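Local coordinates for protein ESSB (Staphylococcus aureus, PDB 4ANN) that is a membrane component of the Ess type VII secretion system, captured here as its cytoplasmic fragment, and is probably required for secretion of EsxA and EsxB, at residues 44-49 with 90-95; 100-105 with 131-136; 104-109 with 155-160. One frame throughout, in Å; residues are numbered along the deposited sequence. Where two conformers were deposited one is given.

Contact 1 of 3, residues 44-49 with 90-95; sequences SPYFID and IKNLEE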
# COMPACT_ATOMS: atom_id res chain seq x y z
N SER A 44 5.90 9.66 -10.12
CA SER A 44 6.57 9.49 -8.87
C SER A 44 7.18 8.08 -8.81
O SER A 44 6.47 7.14 -9.23
CB SER A 44 5.61 9.58 -7.69
OG SER A 44 6.21 9.06 -6.50
N PRO A 45 8.37 7.94 -8.29
CA PRO A 45 8.93 6.55 -8.21
C PRO A 45 8.17 5.66 -7.27
O PRO A 45 8.47 4.48 -7.25
CB PRO A 45 10.34 6.78 -7.70
CG PRO A 45 10.39 8.16 -7.21
CD PRO A 45 9.27 8.95 -7.75
N TYR A 46 7.24 6.18 -6.48
CA TYR A 46 6.54 5.37 -5.50
C TYR A 46 5.09 5.09 -5.87
O TYR A 46 4.44 4.41 -5.09
CB TYR A 46 6.55 6.07 -4.13
CG TYR A 46 8.00 6.22 -3.70
CD1 TYR A 46 8.76 5.10 -3.34
CD2 TYR A 46 8.60 7.46 -3.61
CE1 TYR A 46 10.07 5.19 -2.94
CE2 TYR A 46 9.94 7.61 -3.23
CZ TYR A 46 10.63 6.45 -2.90
OH TYR A 46 11.94 6.56 -2.52
N PHE A 47 4.62 5.53 -7.03
CA PHE A 47 3.24 5.37 -7.40
C PHE A 47 3.06 4.89 -8.84
O PHE A 47 3.86 5.21 -9.72
CB PHE A 47 2.43 6.68 -7.27
CG PHE A 47 2.25 7.10 -5.85
CD1 PHE A 47 1.18 6.61 -5.13
CD2 PHE A 47 3.12 7.98 -5.23
CE1 PHE A 47 0.98 7.00 -3.82
CE2 PHE A 47 2.91 8.33 -3.90
CZ PHE A 47 1.85 7.86 -3.19
N ILE A 48 2.01 4.14 -9.06
CA ILE A 48 1.49 3.82 -10.40
C ILE A 48 1.29 5.14 -11.12
O ILE A 48 0.76 6.11 -10.56
CB ILE A 48 0.11 3.06 -10.24
CG1 ILE A 48 0.32 1.73 -9.49
CG2 ILE A 48 -0.65 2.93 -11.51
CD1 ILE A 48 1.07 0.73 -10.29
N ASP A 49 1.65 5.19 -12.39
CA ASP A 49 1.37 6.36 -13.21
C ASP A 49 -0.14 6.55 -13.38
O ASP A 49 -0.89 5.60 -13.39
CB ASP A 49 2.00 6.23 -14.58
CG ASP A 49 3.52 6.47 -14.51
OD1 ASP A 49 4.04 7.14 -13.59
OD2 ASP A 49 4.20 6.01 -15.48
N ILE A 90 8.67 -3.85 0.99
CA ILE A 90 7.45 -3.03 1.16
C ILE A 90 7.73 -1.82 2.03
O ILE A 90 7.15 -0.75 1.83
CB ILE A 90 6.31 -3.88 1.73
CG1 ILE A 90 5.85 -4.92 0.71
CG2 ILE A 90 5.17 -3.00 2.25
CD1 ILE A 90 4.87 -5.95 1.26
N LYS A 91 8.62 -1.95 3.01
CA LYS A 91 8.92 -0.84 3.92
C LYS A 91 9.43 0.38 3.19
O LYS A 91 9.38 1.50 3.75
CB LYS A 91 9.93 -1.34 4.97
CG LYS A 91 11.40 -1.30 4.57
CD LYS A 91 12.26 -1.46 5.81
CE LYS A 91 13.77 -1.51 5.67
NZ LYS A 91 14.44 -1.27 7.00
N ASN A 92 9.92 0.25 1.96
CA ASN A 92 10.37 1.39 1.16
C ASN A 92 9.25 2.41 0.90
O ASN A 92 9.54 3.58 0.66
CB ASN A 92 10.94 0.90 -0.16
CG ASN A 92 11.82 1.88 -0.87
OD1 ASN A 92 12.77 2.44 -0.29
ND2 ASN A 92 11.59 2.07 -2.16
N LEU A 93 7.98 1.99 1.00
CA LEU A 93 6.90 2.96 0.86
C LEU A 93 6.91 4.02 1.90
O LEU A 93 6.32 5.09 1.73
CB LEU A 93 5.52 2.27 0.82
CG LEU A 93 5.21 1.58 -0.50
CD1 LEU A 93 3.87 0.86 -0.36
CD2 LEU A 93 5.23 2.57 -1.70
N GLU A 94 7.57 3.79 3.02
CA GLU A 94 7.74 4.83 4.04
C GLU A 94 8.42 6.06 3.45
O GLU A 94 8.27 7.16 4.02
CB GLU A 94 8.53 4.31 5.25
CG GLU A 94 7.92 3.13 5.96
CD GLU A 94 8.06 3.01 7.43
OE1 GLU A 94 9.10 2.51 7.89
OE2 GLU A 94 7.08 3.44 8.09
N GLU A 95 9.16 5.92 2.36
CA GLU A 95 9.78 7.09 1.72
C GLU A 95 8.71 8.08 1.26
O GLU A 95 9.00 9.26 1.09
CB GLU A 95 10.65 6.66 0.53
CG GLU A 95 11.88 5.85 0.98
CD GLU A 95 12.86 6.63 1.81
OE1 GLU A 95 13.23 7.79 1.58
OE2 GLU A 95 13.31 6.10 2.84
O HOH W 1 13.29 3.61 -3.78

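Contact 2 of 3, residues 100-105 with 131-136; sequences RYTFVL and PLPVSE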
# COMPACT_ATOMS: atom_id res chain seq x y z
N ARG A 100 4.82 15.11 -0.39
CA ARG A 100 3.51 15.71 -0.32
C ARG A 100 2.40 14.66 -0.26
O ARG A 100 1.29 14.93 0.26
CB ARG A 100 3.29 16.69 -1.51
CG ARG A 100 3.86 18.09 -1.32
CD ARG A 100 3.63 18.93 -2.57
NE ARG A 100 2.83 20.13 -2.35
CZ ARG A 100 1.68 20.31 -1.73
NH1 ARG A 100 1.01 19.33 -1.13
NH2 ARG A 100 1.13 21.51 -1.66
N TYR A 101 2.58 13.52 -0.82
CA TYR A 101 1.70 12.44 -1.11
C TYR A 101 1.40 11.58 0.12
O TYR A 101 2.16 11.48 1.05
CB TYR A 101 2.24 11.51 -2.19
CG TYR A 101 2.43 12.15 -3.55
CD1 TYR A 101 1.36 12.64 -4.30
CD2 TYR A 101 3.71 12.27 -4.08
CE1 TYR A 101 1.55 13.20 -5.53
CE2 TYR A 101 3.90 12.83 -5.33
CZ TYR A 101 2.83 13.31 -6.04
OH TYR A 101 3.06 13.86 -7.27
N THR A 102 0.25 10.90 0.06
CA THR A 102 -0.19 9.89 0.99
C THR A 102 -0.57 8.67 0.17
O THR A 102 -0.80 8.74 -1.04
CB THR A 102 -1.37 10.33 1.85
OG1 THR A 102 -2.48 10.56 0.94
CG2 THR A 102 -1.10 11.62 2.65
N PHE A 103 -0.66 7.52 0.88
CA PHE A 103 -0.95 6.25 0.21
C PHE A 103 -1.70 5.35 1.18
O PHE A 103 -1.74 5.59 2.39
CB PHE A 103 0.33 5.56 -0.28
CG PHE A 103 1.22 4.99 0.83
CD1 PHE A 103 2.04 5.84 1.56
CD2 PHE A 103 1.22 3.66 1.16
CE1 PHE A 103 2.86 5.37 2.62
CE2 PHE A 103 2.02 3.16 2.20
CZ PHE A 103 2.84 4.04 2.91
N VAL A 104 -2.26 4.27 0.65
CA VAL A 104 -2.95 3.24 1.38
C VAL A 104 -2.16 1.94 1.23
O VAL A 104 -1.82 1.59 0.12
CB VAL A 104 -4.37 3.04 0.82
CG1 VAL A 104 -5.06 1.88 1.48
CG2 VAL A 104 -5.14 4.36 0.91
N LEU A 105 -1.91 1.24 2.32
CA LEU A 105 -1.22 -0.06 2.28
C LEU A 105 -2.25 -1.16 2.28
O LEU A 105 -2.92 -1.41 3.31
CB LEU A 105 -0.25 -0.22 3.43
CG LEU A 105 0.61 -1.45 3.35
CD1 LEU A 105 1.54 -1.40 2.16
CD2 LEU A 105 1.41 -1.65 4.63
N PRO A 131 -6.52 10.12 0.45
CA PRO A 131 -6.54 9.58 1.80
C PRO A 131 -5.65 10.36 2.78
O PRO A 131 -4.63 10.94 2.43
CB PRO A 131 -6.02 8.13 1.66
CG PRO A 131 -5.25 8.17 0.36
CD PRO A 131 -5.99 9.14 -0.49
N LEU A 132 -6.15 10.30 4.01
CA LEU A 132 -5.34 10.71 5.10
C LEU A 132 -4.27 9.67 5.41
O LEU A 132 -4.53 8.47 5.25
CB LEU A 132 -6.19 10.79 6.37
CG LEU A 132 -7.48 11.62 6.25
CD1 LEU A 132 -8.36 11.46 7.48
CD2 LEU A 132 -7.05 13.06 5.93
N PRO A 133 -3.17 10.13 5.92
CA PRO A 133 -2.17 9.07 6.35
C PRO A 133 -2.69 8.35 7.56
O PRO A 133 -3.57 8.78 8.31
CB PRO A 133 -1.01 10.06 6.49
CG PRO A 133 -1.58 11.34 7.02
CD PRO A 133 -2.83 11.56 6.22
N VAL A 134 -2.19 7.13 7.78
CA VAL A 134 -2.52 6.20 8.86
C VAL A 134 -1.43 6.24 9.93
O VAL A 134 -0.25 6.50 9.63
CB VAL A 134 -2.75 4.76 8.39
CG1 VAL A 134 -3.88 4.68 7.32
CG2 VAL A 134 -1.51 4.04 7.89
N SER A 135 -1.81 6.00 11.21
CA SER A 135 -0.86 5.95 12.27
C SER A 135 0.19 4.90 11.92
O SER A 135 0.07 3.96 11.14
CB SER A 135 -1.52 5.61 13.61
OG SER A 135 -1.95 4.24 13.59
N GLU A 136 1.36 5.13 12.56
CA GLU A 136 2.38 4.09 12.52
C GLU A 136 1.83 2.75 12.96
O GLU A 136 2.17 1.69 12.38
CB GLU A 136 3.51 4.54 13.45
CG GLU A 136 4.42 3.57 14.13
CD GLU A 136 5.31 4.26 15.16
OE1 GLU A 136 6.18 5.06 14.73
OE2 GLU A 136 5.18 4.00 16.39
O HOH W 2 -3.81 6.11 4.13

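Contact 3 of 3, residues 104-109 with 155-160; sequences VLAPDE and QSFDAL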
# COMPACT_ATOMS: atom_id res chain seq x y z
N VAL A 104 -2.26 4.27 0.65
CA VAL A 104 -2.95 3.24 1.38
C VAL A 104 -2.16 1.94 1.23
O VAL A 104 -1.82 1.59 0.12
CB VAL A 104 -4.37 3.04 0.82
CG1 VAL A 104 -5.06 1.88 1.48
CG2 VAL A 104 -5.14 4.36 0.91
N LEU A 105 -1.91 1.24 2.32
CA LEU A 105 -1.22 -0.06 2.28
C LEU A 105 -2.25 -1.16 2.28
O LEU A 105 -2.92 -1.41 3.31
CB LEU A 105 -0.25 -0.22 3.43
CG LEU A 105 0.61 -1.45 3.35
CD1 LEU A 105 1.54 -1.40 2.16
CD2 LEU A 105 1.41 -1.65 4.63
N ALA A 106 -2.45 -1.87 1.16
CA ALA A 106 -3.44 -2.92 1.04
C ALA A 106 -3.18 -3.71 -0.22
O ALA A 106 -2.52 -3.20 -1.15
CB ALA A 106 -4.87 -2.34 0.93
N PRO A 107 -3.68 -4.93 -0.32
CA PRO A 107 -3.39 -5.76 -1.53
C PRO A 107 -3.74 -5.09 -2.83
O PRO A 107 -2.96 -5.15 -3.79
CB PRO A 107 -4.19 -7.03 -1.27
CG PRO A 107 -4.24 -7.14 0.24
CD PRO A 107 -4.37 -5.73 0.71
N ASP A 108 -4.90 -4.45 -2.90
CA ASP A 108 -5.35 -3.85 -4.16
C ASP A 108 -4.72 -2.50 -4.42
O ASP A 108 -5.00 -1.85 -5.43
CB ASP A 108 -6.87 -3.73 -4.20
CG ASP A 108 -7.48 -2.87 -3.13
OD1 ASP A 108 -6.85 -2.47 -2.14
OD2 ASP A 108 -8.71 -2.63 -3.26
N GLU A 109 -3.86 -2.02 -3.52
CA GLU A 109 -3.16 -0.77 -3.57
C GLU A 109 -1.66 -0.95 -3.80
O GLU A 109 -0.97 0.08 -3.91
CB GLU A 109 -3.43 0.02 -2.27
CG GLU A 109 -4.83 0.54 -2.18
CD GLU A 109 -5.06 1.76 -3.05
OE1 GLU A 109 -4.07 2.33 -3.54
OE2 GLU A 109 -6.27 2.13 -3.23
N GLN A 155 -5.98 -16.66 3.49
CA GLN A 155 -6.28 -15.61 4.42
C GLN A 155 -6.82 -14.35 3.73
O GLN A 155 -6.36 -13.99 2.65
CB GLN A 155 -5.04 -15.22 5.21
CG GLN A 155 -4.45 -16.36 6.08
CD GLN A 155 -5.25 -16.70 7.29
OE1 GLN A 155 -6.49 -16.55 7.31
NE2 GLN A 155 -4.61 -17.25 8.32
N SER A 156 -7.71 -13.66 4.41
CA SER A 156 -8.26 -12.40 4.03
C SER A 156 -7.56 -11.24 4.73
O SER A 156 -7.59 -11.11 5.94
CB SER A 156 -9.74 -12.32 4.39
OG SER A 156 -10.22 -10.99 4.22
N PHE A 157 -6.93 -10.35 3.92
CA PHE A 157 -6.34 -9.14 4.45
C PHE A 157 -7.34 -8.34 5.26
O PHE A 157 -7.07 -7.88 6.36
CB PHE A 157 -5.79 -8.30 3.29
CG PHE A 157 -5.24 -6.97 3.71
CD1 PHE A 157 -3.92 -6.84 4.11
CD2 PHE A 157 -6.05 -5.84 3.64
CE1 PHE A 157 -3.42 -5.57 4.43
CE2 PHE A 157 -5.54 -4.60 3.98
CZ PHE A 157 -4.24 -4.46 4.35
N ASP A 158 -8.52 -8.11 4.67
CA ASP A 158 -9.55 -7.34 5.35
C ASP A 158 -9.88 -7.94 6.70
O ASP A 158 -9.99 -7.23 7.72
CB ASP A 158 -10.80 -7.24 4.48
CG ASP A 158 -10.60 -6.35 3.27
OD1 ASP A 158 -9.61 -5.63 3.14
OD2 ASP A 158 -11.47 -6.41 2.36
N ALA A 159 -10.10 -9.26 6.74
CA ALA A 159 -10.46 -9.90 8.00
C ALA A 159 -9.39 -9.69 9.04
O ALA A 159 -9.64 -9.45 10.22
CB ALA A 159 -10.70 -11.39 7.83
N LEU A 160 -8.11 -9.77 8.63
CA LEU A 160 -7.01 -9.58 9.56
C LEU A 160 -6.94 -8.15 10.08
O LEU A 160 -6.73 -7.94 11.28
CB LEU A 160 -5.69 -9.99 8.91
CG LEU A 160 -5.57 -11.46 8.56
CD1 LEU A 160 -4.40 -11.65 7.58
CD2 LEU A 160 -5.43 -12.32 9.80

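Contact 1 of 3, residues 44-49 with 90-95
Tyr46 reaches across to Glu95 and Leu93, and nearly everything that joins 44-49 to 90-95 depends on this one residue. Its CG lies beside its own backbone N and anti to the carbonyl carbon (chi1 -61°), which sends the ring out toward the other segment. The far end of the ring rests on the first methylene of Glu95: Tyr46 OH is 3.3 Å from Glu95 CB, and Tyr46 CZ 3.4 Å from it, an approach neither squarely over the face nor at the edge. Glu95 suits this place because its aliphatic part meets the phenol, while the chain bends at chi2 and takes the carboxylate away from the contact. Nearer the backbone, Leu93 CD2 lies 3.9 Å from Tyr46 O and also approaches Tyr46 CB, a branched apolar side chain set against the tyrosine's backbone and CB; Leu93 continues onto Leu110 and Pro118. Asn92 adds a smaller touch at the ring's edge, its ND2 in plane and 3.6 Å from Tyr46 CE1, with amide and ring turned 61° apart. Asn92 ND2 donates to a water 2.8 Å away, and the same water makes only a weak, long link to the tyrosine hydroxyl.

Two local turns shape the loop carrying Tyr46. Ser44 OG accepts from Tyr46 N at 3.1 Å, and Pro45, whose ring already restricts phi, occupies the second position of a type I beta turn from Ser44 to Phe47. In the other segment, backbone bonds wind 91-93 into a 3-10 turn shortly after helix 80-89. The arrangement is thus an ST turn within a type I beta turn, presenting an aromatic residue to a 3-10 segment in the cytoplasmic part of EssB, whose sequence family is probably related to protein kinases.

Contact 2 of 3, residues 100-105 with 131-136
Thr102 and Pro133 bring the two backbones closest, their CA atoms 5.8 Å apart, where the edge of a short antiparallel beta ladder meets a proline-rich connection. Strand 101-102 pairs with strand 124-125, Thr102 bonding through its backbone to Gly124, while 131-135 is the non-regular lead into helix 136-151.

Thr102 supplies the polar link. Thr102 OG1 donates to Pro131 O at 2.6 Å, a short bond that meets the carbonyl with a C=O...donor angle of 140° and the hydroxyl tilted 27° from the carbonyl plane. With chi1 at 63° the oxygen sits between the backbone N and the carbonyl carbon, and CG2 lies anti to the carbonyl carbon, beside the backbone N, where it faces Pro133. Threonine suits the spot because it offers both kinds of surface: OG1 serves the carbonyl, while Thr102 CG2 lies 4.0 Å from Pro133 CD and packs against that ring.

Pro131 follows a cis peptide bond, and its ring is turned toward the strand. Lacking an N-H, it can give the backbone hydrogen bonding only its carbonyl, the very atom that Thr102 uses. The ring carbons instead make apolar contacts: Val104 CG2 comes to 3.9 Å from Pro131 CG, the side chains crossing at about a right angle, and is equally close to Pro131 CB. The beta-branched valine thus broadens the hydrophobic side of the contact, whereas Phe103, between Thr102 and Val104, has a side chain that leaves the backbone away from 131-136 and packs on Phe139 of helix 136-151.

At the start of that helix, Ser135 OG caps Glu138 N. A water completes the link between the segments, donating to Phe103 O at 2.8 Å and to Leu132 O at 2.7 Å.

Contact 3 of 3, residues 104-109 with 155-160
Pro107 lies over one face of the Phe157 ring, and this CH-pi contact is the heart of the meeting between 104-109 and 155-160. Pro107 CD stands 3.4 Å from the centroid of the Phe157 ring, 13° off the normal, so the carbon sits almost directly over the middle of the ring. The CD carbon of proline, next to the electron-withdrawing nitrogen, has hydrogens somewhat polarised and well suited to an aromatic face. Pro107 CG leans back toward the root of the side chain, 3.6 Å from Phe157 CB, so the pyrrolidine spans the ring centre and its attachment.

Apolar packing continues at the far end of the phenylalanine. The methyl of Ala106, CB, lies 3.9 Å from Phe157 CE2, and Ala106 CA, approaching the ring obliquely, is 3.7 Å from Phe157 CZ; a residue this small allows the ring close to the backbone. With CG anti to its backbone N (chi1 176°), Phe157 extends from the helix toward the loop. It also touches Ala145 of helix 136-151.

Polar elements fix the frame. Leu105 O is 3.5 Å from Phe157 CZ in simple contact, but it accepts a hydrogen bond from Arg142 NH1 on helix 136-151, so this carbonyl is satisfied without the aromatic residue. On the loop, Glu109 N donates to Ala106 O, closing a turn around Pro107. On the helix side, Ser156 OG accepts from Ala159 N at 3.1 Å with an N-H...acceptor angle of 169°, and Phe157 follows this capping serine directly. The arrangement is that of a serine N-cap opening helix 157-162, whose first-turn aromatic ring receives a CH-pi contact from a proline in a neighbouring loop.

The three contacts share one region of the domain, their centres about 12 Å (1 and 2), 15 Å (2 and 3) and 17 Å (1 and 3) apart. The segments of contacts 2 and 3 overlap at Val104 and Leu105; Val104 works in contact 2 and Leu105 in contact 3, so the chain runs from the two-stranded ladder straight into the loop that meets helix 157-162. Contacts 1 and 2 touch directly, with Phe47 CZ 3.5 Å from Thr102 O and Leu93 O 3.6 Å from Phe103 CE1. Contact 1 also reaches contact 3 through apolar side chains, Ile90 CG2 lying 4.0 Å from Leu105 CD1. Residues 100-109 therefore join loop 44-49, segment 90-95 just after helix 80-89, and the later helices.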